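PDB 1P9H: adhesin YadA from Yersinia enterocolitica, which binds collagen as a trimeric outer-membrane adhesin and promotes attachment to and invasion of eukaryotic cells, while protecting the bacterium from complement and phagocytosis. Local coordinates for residues I156-R161 against N168-G173. Sequence-based numbering, arbitrary orientation. Where two conformers were deposited one is given.
Sequences IAIGDR and NSVSIG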
loop_
_atom_site.group_PDB
_atom_site.type_symbol
_atom_site.label_atom_id
_atom_site.label_comp_id
_atom_site.label_asym_id
_atom_site.label_seq_id
_atom_site.Cartn_x
_atom_site.Cartn_y
_atom_site.Cartn_z
ATOM N N ILE A 156 -7.999 -5.068 13.588
ATOM C CA ILE A 156 -7.038 -4.169 12.960
ATOM C C ILE A 156 -5.987 -3.714 13.963
ATOM O O ILE A 156 -6.301 -3.442 15.121
ATOM C CB ILE A 156 -7.741 -2.890 12.425
ATOM C CG1 ILE A 156 -8.811 -3.258 11.399
ATOM C CG2 ILE A 156 -6.722 -1.933 11.818
ATOM C CD1 ILE A 156 -10.158 -3.577 12.021
ATOM N N ALA A 157 -4.739 -3.640 13.511
ATOM C CA ALA A 157 -3.639 -3.158 14.341
ATOM C C ALA A 157 -3.042 -1.994 13.556
ATOM O O ALA A 157 -2.670 -2.154 12.394
ATOM C CB ALA A 157 -2.597 -4.254 14.549
ATOM N N ILE A 158 -2.962 -0.835 14.207
ATOM C CA ILE A 158 -2.446 0.388 13.596
ATOM C C ILE A 158 -1.247 0.965 14.342
ATOM O O ILE A 158 -1.352 1.285 15.526
ATOM C CB ILE A 158 -3.541 1.484 13.579
ATOM C CG1 ILE A 158 -4.730 1.024 12.737
ATOM C CG2 ILE A 158 -2.970 2.796 13.059
ATOM C CD1 ILE A 158 -5.923 1.952 12.825
ATOM N N GLY A 159 -0.115 1.105 13.653
ATOM C CA GLY A 159 1.047 1.692 14.295
ATOM C C GLY A 159 2.218 0.753 14.498
ATOM O O GLY A 159 2.066 -0.470 14.482
ATOM N N ASP A 160 3.400 1.334 14.684
ATOM C CA ASP A 160 4.600 0.544 14.917
ATOM C C ASP A 160 4.369 -0.411 16.088
ATOM O O ASP A 160 3.962 0.007 17.173
ATOM C CB ASP A 160 5.786 1.460 15.234
ATOM C CG ASP A 160 7.047 0.686 15.566
ATOM O OD1 ASP A 160 7.322 0.461 16.767
ATOM O OD2 ASP A 160 7.757 0.291 14.620
ATOM N N ARG A 161 4.614 -1.695 15.839
ATOM C CA ARG A 161 4.476 -2.752 16.837
ATOM C C ARG A 161 3.098 -2.917 17.479
ATOM O O ARG A 161 2.955 -3.637 18.467
ATOM C CB ARG A 161 5.538 -2.572 17.929
ATOM C CG ARG A 161 6.968 -2.759 17.426
ATOM C CD ARG A 161 7.986 -2.521 18.535
ATOM N NE ARG A 161 9.356 -2.839 18.128
ATOM C CZ ARG A 161 10.149 -2.035 17.425
ATOM N NH1 ARG A 161 9.724 -0.840 17.032
ATOM N NH2 ARG A 161 11.381 -2.423 17.122
ATOM N N ASN A 168 -12.655 -8.643 16.761
ATOM C CA ASN A 168 -13.542 -7.503 16.535
ATOM C C ASN A 168 -13.024 -6.224 17.174
ATOM O O ASN A 168 -13.791 -5.477 17.785
ATOM C CB ASN A 168 -14.931 -7.813 17.101
ATOM C CG ASN A 168 -15.589 -8.995 16.421
ATOM O OD1 ASN A 168 -16.466 -9.644 16.995
ATOM N ND2 ASN A 168 -15.182 -9.274 15.191
ATOM N N SER A 169 -11.732 -5.954 17.021
ATOM C CA SER A 169 -11.167 -4.762 17.631
ATOM C C SER A 169 -10.157 -4.029 16.766
ATOM O O SER A 169 -9.720 -4.524 15.729
ATOM C CB SER A 169 -10.491 -5.127 18.955
ATOM O OG SER A 169 -9.299 -5.868 18.726
ATOM N N VAL A 170 -9.808 -2.832 17.219
ATOM C CA VAL A 170 -8.815 -1.990 16.571
ATOM C C VAL A 170 -7.820 -1.634 17.668
ATOM O O VAL A 170 -8.193 -1.032 18.674
ATOM C CB VAL A 170 -9.424 -0.674 16.032
ATOM C CG1 VAL A 170 -8.318 0.207 15.452
ATOM C CG2 VAL A 170 -10.471 -0.971 14.969
ATOM N N SER A 171 -6.564 -2.023 17.487
ATOM C CA SER A 171 -5.547 -1.709 18.477
ATOM C C SER A 171 -4.602 -0.640 17.966
ATOM O O SER A 171 -4.126 -0.714 16.831
ATOM C CB SER A 171 -4.722 -2.946 18.826
ATOM O OG SER A 171 -3.608 -2.563 19.620
ATOM N N ILE A 172 -4.332 0.358 18.801
ATOM C CA ILE A 172 -3.404 1.412 18.420
ATOM C C ILE A 172 -2.174 1.379 19.326
ATOM O O ILE A 172 -1.487 2.383 19.494
ATOM C CB ILE A 172 -4.056 2.823 18.469
ATOM C CG1 ILE A 172 -4.628 3.117 19.859
ATOM C CG2 ILE A 172 -5.151 2.919 17.411
ATOM C CD1 ILE A 172 -5.153 4.541 20.000
ATOM N N GLY A 173 -1.896 0.211 19.900
ATOM C CA GLY A 173 -0.740 0.079 20.771
ATOM C C GLY A 173 -0.384 -1.363 21.075
ATOM O O GLY A 173 -0.850 -2.285 20.409
#
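Arg-161, whose carbonyl O comes no nearer than 4.5 Å to Gly-173 O, carries a guanidinium that meets its partner edge-on: NH1 donates to Asp-160 OD1 at 2.7 Å, with that oxygen only 11° out of the guanidinium plane and using its syn lone pair. This salt bridge lies within one segment; all three hydrogen bonds across the contact are between backbones. They pair strands 156-158 and 169-171 in parallel, directions differing by 16°: Ile-156 N to Ser-169 O (2.8 Å), Ser-171 N to Ile-156 O (2.8 Å) and Ile-158 N to Ser-171 O (2.9 Å). On one face, Ile-156 and Val-170 run side by side, CD1 to CG2 at 3.9 Å. Val-170 CG1, anti to its backbone N (chi1 176°), meets Ile-158 CD1 at 4.0 Å, less certainly because Ile-158 has a second conformer. Leu-181 of the second subunit also packs on Val-170. Ala-157 and Ser-171 occupy the opposite face, where Ser-171 OG accepts from Gly-173 N (3.3 Å) in an ST turn and also bonds Lys-163 O. Beyond strand 169-171 the sheet continues into the second subunit. Stacked coils, each adding one parallel strand to this sheet, are characteristic of the left-handed parallel beta-roll of the YadA head.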